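Local coordinates for protein oxygen-independent coproporphyrinogen III oxidase (Escherichia coli, PDB 1OLT) that catalyses the oxygen-independent oxidative decarboxylation of two propionate groups of coproporphyrinogen III, giving protoporphyrinogen IX in heme biosynthesis, as a radical SAM enzyme with a [4Fe-4S] cluster, at residues 57-62 against 124-129; 80-85 against 115-120; 375-380 against 421-426; 386-389 against 393-396. All coordinates share one frame; numbering follows the deposited sequence.

Contact 1 (57-62 against 124-129); sequences VHIPFC and SRLMKL. With SF4 (iron/sulfur cluster), chain B.
Val57 and Ile59 of strand 53-62 meet Leu126 of helix 120-133 in the TIM-barrel-like radical SAM core, in which parallel strands alternate with helices. Helix 120-133 follows strand 105-112, the parallel neighbour of strand 53-62, and packs against the sheet. Val57 comes first. Its CG1 lies 4.2 Å from Leu126 CD2, and its backbone is hydrogen-bonded to His109 and Gly111 of strand 105-112. His58 turns the other way, as alternation along a strand requires. Its side chain contacts a bound S-adenosylmethionine, its ND1 is hydrogen-bonded to the hydroxyl of Tyr56, and its NE2 to the carbonyl oxygen of Asn72. Ile59 points back to the helix. Its CD1 meets Leu126 CD2 tip to tip at 4.0 Å. Chi1 of Ile59 is -58°, which sets CG1 beside the backbone N; CD1, at the end of that branch, stops at Leu126. In Leu126, with CG anti to the backbone N (chi1 -179°), CD2 is the branch that continues outward, and it meets both strand residues. Trp110 of strand 105-112 touches both Val57 and Leu126. No hydrogen bond joins the two segments; the contact is small, buried and wholly apolar. Pro60 follows Ile59. Pro60 CG sits over the centre of the Phe61 ring, 3.9 Å above its plane. The segment ends at Cys62, one of the three cysteines that hold the cluster: its SG binds iron FE1 at 2.3 Å.

Contact 2 (80-85 against 115-120); sequences HKADQY and PTYLNK
Ala82 of helix 80-96 points its CB at two side chains of the loop after strand 105-112, Tyr117 and Leu118. The methyl comes to the edge of the Tyr117 ring, near the ring plane, and not over a face. There CB of Ala82 is 4.2 Å from Tyr117 CE1, and CD1 is about as near. Leu118, next in sequence, puts CD2 against the same methyl, 3.9 Å from Ala82 CB. In Tyr117, CG stands anti to the backbone N (chi1 -171°), which carries the ring out toward the helix. In Leu118, chi1 of -54° sets CG beside the backbone N instead, and CD2, the branch not anti to CA, turns to Ala82. Residues 115-117 form a short 3-10 turn, with Leu118 N bonded to Pro115 O at 3.2 Å. The loop then leads into helix 120-133, where Asn119 is the N-cap.

Both helices belong to the radical SAM core. The polar end of Tyr117 is held apart from the methyl, by a hydrogen bond between its hydroxyl and the carbonyl oxygen of Thr76. Its ring also meets that of His63 and lies close to the cluster ligand Cys62. Leu118 also touches Ile59, and so contacts both helix 80-96 and strand 53-62. With no polar pair across it, the contact rests on van der Waals packing of one methyl against a ring edge and a leucine methyl, and no hydrogen bond fixes its direction.

Contact 3 (375-380 against 421-426); sequences KSLICN and KGIQVT
Leu377 CD2 meets two branched residues of strand 422-425, Ile423 and Val425, where helix 365-380 of the HemN C-terminal domain packs on a three-stranded antiparallel sheet. The domain is classed with the helix-turn-helix clan. The same leucine methyl serves both partners. It lies 4.3 Å from Val425 CG2 and 4.5 Å from Ile423 CG2. Ile423 and Val425 are two apart in strand 422-425, so both point to the helix, while Gln424 between them starts off from the opposite face. CG of Leu377 lies beside the backbone N (chi1 -75°); CD1 continues the chain, and CD2, the other branch, meets the strand. No hydrogen bond crosses between the segments.

In the next shell, strand 422-425 is the middle strand of its sheet. Backbone bonds tie Ile423 to Leu383 on one flank and Gln424 to Asp417 on the other. Ile423 also packs on Val416 and Val418. Val425 touches Ile433 and Ile436 of helix 433-438, and Leu377 touches Phe440, so the apolar layer continues beyond the pair of segments. Ile378, whose CB points away from the strand, packs on Ile433 and Cys437 of helix 433-438. The Gln424 amide turns forward along its own strand. Its NE2 gives a hydrogen bond to Val425 O of 2.8 Å, with an N-H...O angle of 161°.

Contact 4 (386-389 against 393-396); sequences SPIE and DLLF. Unlike the reference sequence in segment 386-389: Ser386 (reference Ala). Unlike the reference sequence in segment 393-396: Leu395 (reference His).
Glu389 holds the chain beyond its helix with both side chain and backbone. Its carboxylate oxygen OE2 accepts a hydrogen bond from Phe396 N at 2.9 Å. The bond is fairly straight, with an N-H...O angle of 167°, and OE2 uses the anti lone pair, away from OE1. The Glu389 backbone oxygen takes the second bond, from Leu394 N at 3.2 Å, more bent at 145°. Chi1 of Glu389 is -65°, and the chain runs on extended past CG, which carries the carboxylate to the Phe396 amide. This amide belongs to the first residue of helix 396-399, so the carboxylate, if ionised, would probably be stabilised by that helix's N-terminal end. The Leu394 bond is part of a Schellman motif that ends helix 385-391. Asp393, with positive phi, is its C-prime residue, and its N pairs with the carbonyl oxygen of Gln390. One turn therefore closes a helix and leads into the next, within the HemN C-terminal domain. An alanine at Glu389 would lose the carboxylate and is likely to leave the Phe396 amide without its mate and the start of that helix less firmly placed. Around the polar core, Leu394 crosses the Glu389 side chain at about a right angle, CD2 to Glu389 CG 3.7 Å. The same Leu394 CD2 lies 4.1 Å from Ile388 CG2. That methyl also stands at the edge of the Phe396 ring, 4.4 Å from CE1. Beyond it, Leu383 touches both Ile388 and Phe396, and the ring of Tyr385 stacks on that of Phe396.

Contacts 1 and 2 adjoin in the radical SAM core, their centres about 7 Å apart. The Tyr85 hydroxyl joins them: its OH lies 2.6 Å from His58 O, a probable hydrogen bond, and the Tyr85 ring packs edge-to-face with Phe61. Both lie near the cluster. Segment 57-62 of contact 1 ends in the cluster ligand Cys62, and Tyr117 of contact 2 has its side chain about 8 Å from the cluster. Contacts 3 and 4 form a second pair in the C-terminal domain, with centres about 15 Å apart and no touch. Segments 386-389 and 393-396 fall between 375-380 and 421-426 in sequence. The pairs lie across the chain's centre from each other; contacts 1 and 3 are about 37 Å apart between centres.

Contact 1 (57-62 against 124-129)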
# COMPACT_ATOMS: atom_id res chain seq x y z
N VAL A 57 5.02 -10.86 -2.23
CA VAL A 57 4.31 -12.03 -2.70
C VAL A 57 2.77 -11.81 -2.53
O VAL A 57 2.30 -11.43 -1.43
CB VAL A 57 4.72 -13.31 -1.94
CG1 VAL A 57 3.96 -14.50 -2.54
CG2 VAL A 57 6.23 -13.53 -1.97
N HIS A 58 2.03 -11.98 -3.62
CA HIS A 58 0.59 -11.84 -3.61
C HIS A 58 -0.00 -13.23 -3.29
O HIS A 58 0.35 -14.21 -3.93
CB HIS A 58 0.04 -11.41 -4.94
CG HIS A 58 -1.30 -10.77 -4.82
ND1 HIS A 58 -1.47 -9.53 -4.25
CD2 HIS A 58 -2.54 -11.21 -5.17
CE1 HIS A 58 -2.76 -9.21 -4.30
NE2 HIS A 58 -3.43 -10.21 -4.85
N ILE A 59 -0.83 -13.29 -2.29
CA ILE A 59 -1.56 -14.49 -1.93
C ILE A 59 -3.04 -14.15 -2.13
O ILE A 59 -3.61 -13.35 -1.35
CB ILE A 59 -1.30 -14.91 -0.45
CG1 ILE A 59 0.16 -15.16 -0.09
CG2 ILE A 59 -2.10 -16.20 -0.14
CD1 ILE A 59 0.82 -16.20 -0.89
N PRO A 60 -3.68 -14.64 -3.19
CA PRO A 60 -4.97 -14.07 -3.53
C PRO A 60 -6.19 -14.60 -2.77
O PRO A 60 -7.22 -13.93 -2.80
CB PRO A 60 -5.11 -14.39 -5.02
CG PRO A 60 -4.36 -15.75 -5.19
CD PRO A 60 -3.22 -15.60 -4.23
N PHE A 61 -6.08 -15.71 -2.07
CA PHE A 61 -7.23 -16.39 -1.57
C PHE A 61 -7.82 -15.76 -0.31
O PHE A 61 -7.08 -15.34 0.59
CB PHE A 61 -6.87 -17.90 -1.38
CG PHE A 61 -6.34 -18.55 -2.60
CD1 PHE A 61 -7.12 -18.73 -3.68
CD2 PHE A 61 -5.00 -18.93 -2.65
CE1 PHE A 61 -6.58 -19.30 -4.85
CE2 PHE A 61 -4.49 -19.48 -3.79
CZ PHE A 61 -5.27 -19.69 -4.85
N CYS A 62 -9.15 -15.74 -0.26
CA CYS A 62 -9.90 -15.35 0.93
C CYS A 62 -10.97 -16.40 1.25
O CYS A 62 -11.49 -17.07 0.36
CB CYS A 62 -10.54 -13.99 0.75
SG CYS A 62 -9.40 -12.67 0.33
N SER A 124 5.12 -22.13 6.22
CA SER A 124 6.50 -22.61 6.33
C SER A 124 7.11 -22.96 4.99
O SER A 124 8.32 -22.69 4.73
CB SER A 124 6.63 -23.83 7.27
OG SER A 124 6.26 -23.51 8.58
N ARG A 125 6.30 -23.61 4.16
CA ARG A 125 6.78 -23.98 2.83
C ARG A 125 7.21 -22.73 1.99
O ARG A 125 8.25 -22.74 1.34
CB ARG A 125 5.73 -24.77 2.05
CG ARG A 125 6.15 -25.20 0.64
CD ARG A 125 5.03 -25.89 -0.17
NE ARG A 125 5.46 -26.05 -1.55
CZ ARG A 125 4.66 -26.35 -2.54
NH1 ARG A 125 3.38 -26.52 -2.34
NH2 ARG A 125 5.17 -26.49 -3.78
N LEU A 126 6.39 -21.71 1.97
CA LEU A 126 6.70 -20.55 1.22
C LEU A 126 7.89 -19.81 1.75
O LEU A 126 8.74 -19.37 0.97
CB LEU A 126 5.49 -19.65 1.08
CG LEU A 126 5.66 -18.37 0.27
CD1 LEU A 126 6.23 -18.60 -1.13
CD2 LEU A 126 4.37 -17.69 0.18
N MET A 127 7.95 -19.62 3.09
CA MET A 127 9.09 -18.94 3.67
C MET A 127 10.40 -19.64 3.36
O MET A 127 11.42 -19.03 3.10
CB MET A 127 8.94 -18.80 5.17
CG MET A 127 8.02 -17.74 5.59
SD MET A 127 8.51 -16.10 4.90
CE MET A 127 10.18 -16.11 5.14
N LYS A 128 10.37 -20.97 3.41
CA LYS A 128 11.53 -21.81 3.14
C LYS A 128 11.98 -21.65 1.69
O LYS A 128 13.18 -21.52 1.42
CB LYS A 128 11.23 -23.29 3.49
CG LYS A 128 12.36 -24.29 3.18
CD LYS A 128 11.95 -25.76 3.47
CE LYS A 128 13.10 -26.74 3.19
NZ LYS A 128 13.19 -27.78 4.28
N LEU A 129 11.03 -21.61 0.76
CA LEU A 129 11.37 -21.37 -0.66
C LEU A 129 12.08 -20.00 -0.84
O LEU A 129 13.05 -19.87 -1.59
CB LEU A 129 10.13 -21.33 -1.52
CG LEU A 129 9.52 -22.68 -1.84
CD1 LEU A 129 8.16 -22.46 -2.43
CD2 LEU A 129 10.44 -23.43 -2.78
FE1 SF4 B . -10.44 -10.79 1.20
FE2 SF4 B . -10.87 -8.24 0.57
FE3 SF4 B . -9.68 -8.97 2.72
FE4 SF4 B . -12.00 -9.33 2.45
S1 SF4 B . -11.10 -7.22 2.55
S2 SF4 B . -10.73 -10.87 3.42
S3 SF4 B . -12.25 -9.98 0.47
S4 SF4 B . -8.99 -9.21 0.68

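Contact 2 (80-85 against 115-120)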
# COMPACT_ATOMS: atom_id res chain seq x y z
N HIS A 80 -7.28 -26.59 -1.00
CA HIS A 80 -6.28 -27.18 -1.83
C HIS A 80 -5.74 -26.26 -2.96
O HIS A 80 -4.66 -26.50 -3.48
CB HIS A 80 -6.76 -28.45 -2.47
CG HIS A 80 -7.61 -28.23 -3.66
ND1 HIS A 80 -8.99 -28.31 -3.60
CD2 HIS A 80 -7.30 -27.98 -4.96
CE1 HIS A 80 -9.50 -28.07 -4.80
NE2 HIS A 80 -8.49 -27.85 -5.65
N LYS A 81 -6.50 -25.22 -3.30
CA LYS A 81 -5.99 -24.22 -4.25
C LYS A 81 -4.75 -23.54 -3.74
O LYS A 81 -3.92 -23.12 -4.53
CB LYS A 81 -7.04 -23.21 -4.65
CG LYS A 81 -8.08 -23.76 -5.64
CD LYS A 81 -9.09 -22.73 -5.89
CE LYS A 81 -10.20 -23.27 -6.74
NZ LYS A 81 -9.75 -23.88 -8.00
N ALA A 82 -4.60 -23.46 -2.43
CA ALA A 82 -3.43 -22.82 -1.88
C ALA A 82 -2.18 -23.67 -2.15
O ALA A 82 -1.09 -23.15 -2.37
CB ALA A 82 -3.58 -22.63 -0.41
N ASP A 83 -2.34 -25.00 -2.08
CA ASP A 83 -1.20 -25.91 -2.41
C ASP A 83 -0.80 -25.81 -3.87
O ASP A 83 0.38 -25.78 -4.18
CB ASP A 83 -1.49 -27.35 -2.07
CG ASP A 83 -1.66 -27.58 -0.59
OD1 ASP A 83 -0.76 -27.20 0.26
OD2 ASP A 83 -2.76 -28.12 -0.22
N GLN A 84 -1.79 -25.75 -4.77
CA GLN A 84 -1.57 -25.57 -6.19
C GLN A 84 -0.86 -24.22 -6.45
O GLN A 84 0.02 -24.15 -7.24
CB GLN A 84 -2.87 -25.57 -6.99
CG GLN A 84 -3.73 -26.82 -6.87
CD GLN A 84 -5.04 -26.73 -7.62
OE1 GLN A 84 -5.59 -25.62 -7.76
NE2 GLN A 84 -5.54 -27.90 -8.17
N TYR A 85 -1.26 -23.19 -5.73
CA TYR A 85 -0.69 -21.89 -5.91
C TYR A 85 0.77 -21.84 -5.46
O TYR A 85 1.62 -21.28 -6.17
CB TYR A 85 -1.55 -20.87 -5.14
CG TYR A 85 -1.14 -19.44 -5.39
CD1 TYR A 85 -1.38 -18.87 -6.60
CD2 TYR A 85 -0.52 -18.71 -4.43
CE1 TYR A 85 -1.01 -17.55 -6.86
CE2 TYR A 85 -0.17 -17.36 -4.65
CZ TYR A 85 -0.41 -16.81 -5.90
OH TYR A 85 -0.08 -15.48 -6.19
N PRO A 115 -3.16 -13.42 3.11
CA PRO A 115 -1.99 -14.27 3.33
C PRO A 115 -2.16 -15.37 4.35
O PRO A 115 -1.61 -16.45 4.11
CB PRO A 115 -0.89 -13.28 3.76
CG PRO A 115 -1.30 -12.00 3.01
CD PRO A 115 -2.79 -12.00 3.05
N THR A 116 -2.91 -15.11 5.42
CA THR A 116 -3.21 -16.09 6.43
C THR A 116 -4.28 -17.12 6.09
O THR A 116 -4.66 -17.94 6.95
CB THR A 116 -3.47 -15.43 7.80
OG1 THR A 116 -4.47 -14.39 7.75
CG2 THR A 116 -2.23 -14.80 8.26
N TYR A 117 -4.74 -17.09 4.84
CA TYR A 117 -5.44 -18.22 4.26
C TYR A 117 -4.53 -19.47 4.26
O TYR A 117 -5.01 -20.62 4.38
CB TYR A 117 -5.83 -17.90 2.84
CG TYR A 117 -6.76 -18.92 2.18
CD1 TYR A 117 -6.27 -20.11 1.58
CD2 TYR A 117 -8.14 -18.67 2.12
CE1 TYR A 117 -7.16 -21.03 0.97
CE2 TYR A 117 -9.02 -19.58 1.53
CZ TYR A 117 -8.53 -20.76 0.95
OH TYR A 117 -9.42 -21.62 0.36
N LEU A 118 -3.21 -19.22 4.05
CA LEU A 118 -2.22 -20.27 4.16
C LEU A 118 -2.17 -20.84 5.58
O LEU A 118 -1.99 -20.11 6.55
CB LEU A 118 -0.87 -19.79 3.74
CG LEU A 118 -0.71 -19.13 2.36
CD1 LEU A 118 0.74 -18.82 2.15
CD2 LEU A 118 -1.19 -20.02 1.27
N ASN A 119 -2.26 -22.16 5.69
CA ASN A 119 -2.10 -22.81 6.95
C ASN A 119 -0.60 -22.80 7.43
O ASN A 119 0.29 -22.35 6.71
CB ASN A 119 -2.82 -24.21 6.90
CG ASN A 119 -2.09 -25.23 6.00
OD1 ASN A 119 -0.86 -25.16 5.82
ND2 ASN A 119 -2.83 -26.21 5.50
N LYS A 120 -0.31 -23.29 8.62
CA LYS A 120 1.06 -23.29 9.14
C LYS A 120 2.08 -23.97 8.26
O LYS A 120 3.19 -23.45 8.02
CB LYS A 120 1.10 -23.88 10.56
CG LYS A 120 0.35 -23.05 11.65
CD LYS A 120 0.42 -23.82 13.04
CE LYS A 120 -0.62 -23.33 14.01
NZ LYS A 120 -0.44 -23.88 15.47

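Contact 3 (375-380 against 421-426)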
# COMPACT_ATOMS: atom_id res chain seq x y z
N LYS A 375 6.97 11.68 -5.55
CA LYS A 375 7.33 10.94 -4.31
C LYS A 375 7.70 11.87 -3.20
O LYS A 375 7.24 11.71 -2.09
CB LYS A 375 8.51 9.97 -4.52
CG LYS A 375 8.16 8.69 -5.16
CD LYS A 375 9.42 7.73 -5.41
CE LYS A 375 10.30 7.49 -4.15
NZ LYS A 375 11.12 8.73 -3.81
N SER A 376 8.57 12.84 -3.49
CA SER A 376 8.91 13.89 -2.51
C SER A 376 7.70 14.66 -1.95
O SER A 376 7.65 14.95 -0.78
CB SER A 376 9.90 14.90 -3.11
OG SER A 376 10.14 15.96 -2.19
N LEU A 377 6.74 15.02 -2.79
CA LEU A 377 5.59 15.80 -2.35
C LEU A 377 4.66 14.96 -1.48
O LEU A 377 4.16 15.39 -0.47
CB LEU A 377 4.82 16.35 -3.58
CG LEU A 377 5.49 17.55 -4.32
CD1 LEU A 377 4.75 17.88 -5.62
CD2 LEU A 377 5.55 18.75 -3.44
N ILE A 378 4.45 13.72 -1.92
CA ILE A 378 3.53 12.78 -1.25
C ILE A 378 4.04 12.36 0.12
O ILE A 378 3.27 12.28 1.07
CB ILE A 378 3.35 11.55 -2.13
CG1 ILE A 378 2.56 11.91 -3.39
CG2 ILE A 378 2.69 10.39 -1.34
CD1 ILE A 378 1.08 12.11 -3.17
N CYS A 379 5.35 12.13 0.22
CA CYS A 379 5.97 11.59 1.43
C CYS A 379 6.43 12.67 2.41
O CYS A 379 6.26 12.49 3.59
CB CYS A 379 7.18 10.76 1.10
SG CYS A 379 6.86 9.30 0.15
N ASN A 380 7.05 13.74 1.89
CA ASN A 380 7.64 14.81 2.72
C ASN A 380 6.88 16.14 2.74
O ASN A 380 7.22 17.05 3.49
CB ASN A 380 9.08 15.02 2.28
CG ASN A 380 9.92 13.77 2.54
OD1 ASN A 380 9.93 13.25 3.65
ND2 ASN A 380 10.57 13.26 1.50
N LYS A 421 13.00 28.86 -5.11
CA LYS A 421 13.80 27.74 -4.56
C LYS A 421 13.08 26.36 -4.30
O LYS A 421 13.75 25.34 -4.19
CB LYS A 421 14.52 28.20 -3.28
CG LYS A 421 13.64 28.33 -2.02
CD LYS A 421 14.49 28.05 -0.74
CE LYS A 421 13.90 28.71 0.53
NZ LYS A 421 14.84 29.70 1.11
N GLY A 422 11.75 26.36 -4.19
CA GLY A 422 11.00 25.16 -3.85
C GLY A 422 9.49 25.34 -3.63
O GLY A 422 8.91 26.39 -3.88
N ILE A 423 8.86 24.25 -3.17
CA ILE A 423 7.44 24.23 -2.83
C ILE A 423 7.28 23.64 -1.43
O ILE A 423 7.92 22.67 -1.09
CB ILE A 423 6.66 23.36 -3.84
CG1 ILE A 423 6.73 23.97 -5.23
CG2 ILE A 423 5.19 23.21 -3.45
CD1 ILE A 423 6.66 22.93 -6.32
N GLN A 424 6.44 24.29 -0.63
CA GLN A 424 6.03 23.78 0.66
C GLN A 424 4.51 23.54 0.60
O GLN A 424 3.75 24.44 0.24
CB GLN A 424 6.41 24.78 1.76
CG GLN A 424 5.95 24.42 3.17
CD GLN A 424 6.56 23.13 3.68
OE1 GLN A 424 7.73 23.11 4.04
NE2 GLN A 424 5.75 22.06 3.72
N VAL A 425 4.08 22.33 0.92
CA VAL A 425 2.64 22.06 1.09
C VAL A 425 2.27 22.60 2.47
O VAL A 425 2.98 22.37 3.44
CB VAL A 425 2.29 20.57 0.93
CG1 VAL A 425 0.77 20.36 1.00
CG2 VAL A 425 2.86 20.03 -0.37
N THR A 426 1.20 23.37 2.52
CA THR A 426 0.79 24.03 3.74
C THR A 426 -0.07 23.10 4.55
O THR A 426 -0.51 22.06 4.07
CB THR A 426 -0.06 25.29 3.41
OG1 THR A 426 -1.25 24.88 2.71
CG2 THR A 426 0.68 26.24 2.48

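Contact 4 (386-389 against 393-396)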
# COMPACT_ATOMS: atom_id res chain seq x y z
N SER A 386 16.63 22.50 -5.78
CA SER A 386 18.09 22.39 -6.03
C SER A 386 18.59 20.94 -6.28
O SER A 386 19.25 20.70 -7.30
CB SER A 386 18.89 23.08 -4.91
OG SER A 386 19.46 24.30 -5.36
N PRO A 387 18.30 20.00 -5.36
CA PRO A 387 18.65 18.57 -5.57
C PRO A 387 18.16 17.94 -6.90
O PRO A 387 18.91 17.20 -7.54
CB PRO A 387 17.99 17.88 -4.37
CG PRO A 387 17.98 18.96 -3.29
CD PRO A 387 17.68 20.24 -4.04
N ILE A 388 16.92 18.23 -7.29
CA ILE A 388 16.41 17.75 -8.58
C ILE A 388 17.21 18.37 -9.75
O ILE A 388 17.63 17.68 -10.68
CB ILE A 388 14.87 17.96 -8.67
CG1 ILE A 388 14.21 16.90 -7.78
CG2 ILE A 388 14.37 17.83 -10.11
CD1 ILE A 388 12.76 16.96 -7.73
N GLU A 389 17.48 19.66 -9.65
CA GLU A 389 18.35 20.37 -10.62
C GLU A 389 19.78 19.80 -10.79
O GLU A 389 20.34 19.82 -11.90
CB GLU A 389 18.45 21.84 -10.25
CG GLU A 389 17.11 22.56 -10.36
CD GLU A 389 17.24 24.05 -10.18
OE1 GLU A 389 17.97 24.47 -9.24
OE2 GLU A 389 16.63 24.80 -10.97
N ASP A 393 20.42 17.62 -14.06
CA ASP A 393 21.01 18.69 -14.90
C ASP A 393 19.91 19.52 -15.61
O ASP A 393 19.88 19.67 -16.85
CB ASP A 393 22.03 18.11 -15.91
CG ASP A 393 22.98 19.18 -16.49
OD1 ASP A 393 22.55 20.00 -17.33
OD2 ASP A 393 24.18 19.29 -16.17
N LEU A 394 18.98 20.05 -14.82
CA LEU A 394 17.94 20.92 -15.36
C LEU A 394 17.75 22.18 -14.51
O LEU A 394 18.24 22.24 -13.38
CB LEU A 394 16.63 20.11 -15.54
CG LEU A 394 15.51 19.84 -14.48
CD1 LEU A 394 15.23 18.38 -14.45
CD2 LEU A 394 15.74 20.34 -13.05
N LEU A 395 17.08 23.18 -15.07
CA LEU A 395 16.62 24.34 -14.30
C LEU A 395 15.11 24.20 -14.14
O LEU A 395 14.39 24.20 -15.12
CB LEU A 395 16.98 25.68 -14.98
CG LEU A 395 16.83 26.89 -14.01
CD1 LEU A 395 18.14 27.16 -13.22
CD2 LEU A 395 16.34 28.16 -14.72
N PHE A 396 14.66 24.07 -12.90
CA PHE A 396 13.30 23.74 -12.58
C PHE A 396 12.24 24.58 -13.23
O PHE A 396 11.25 24.01 -13.75
CB PHE A 396 13.06 23.85 -11.09
CG PHE A 396 11.96 22.96 -10.61
CD1 PHE A 396 12.24 21.68 -10.21
CD2 PHE A 396 10.64 23.40 -10.61
CE1 PHE A 396 11.23 20.83 -9.78
CE2 PHE A 396 9.60 22.56 -10.18
CZ PHE A 396 9.90 21.28 -9.76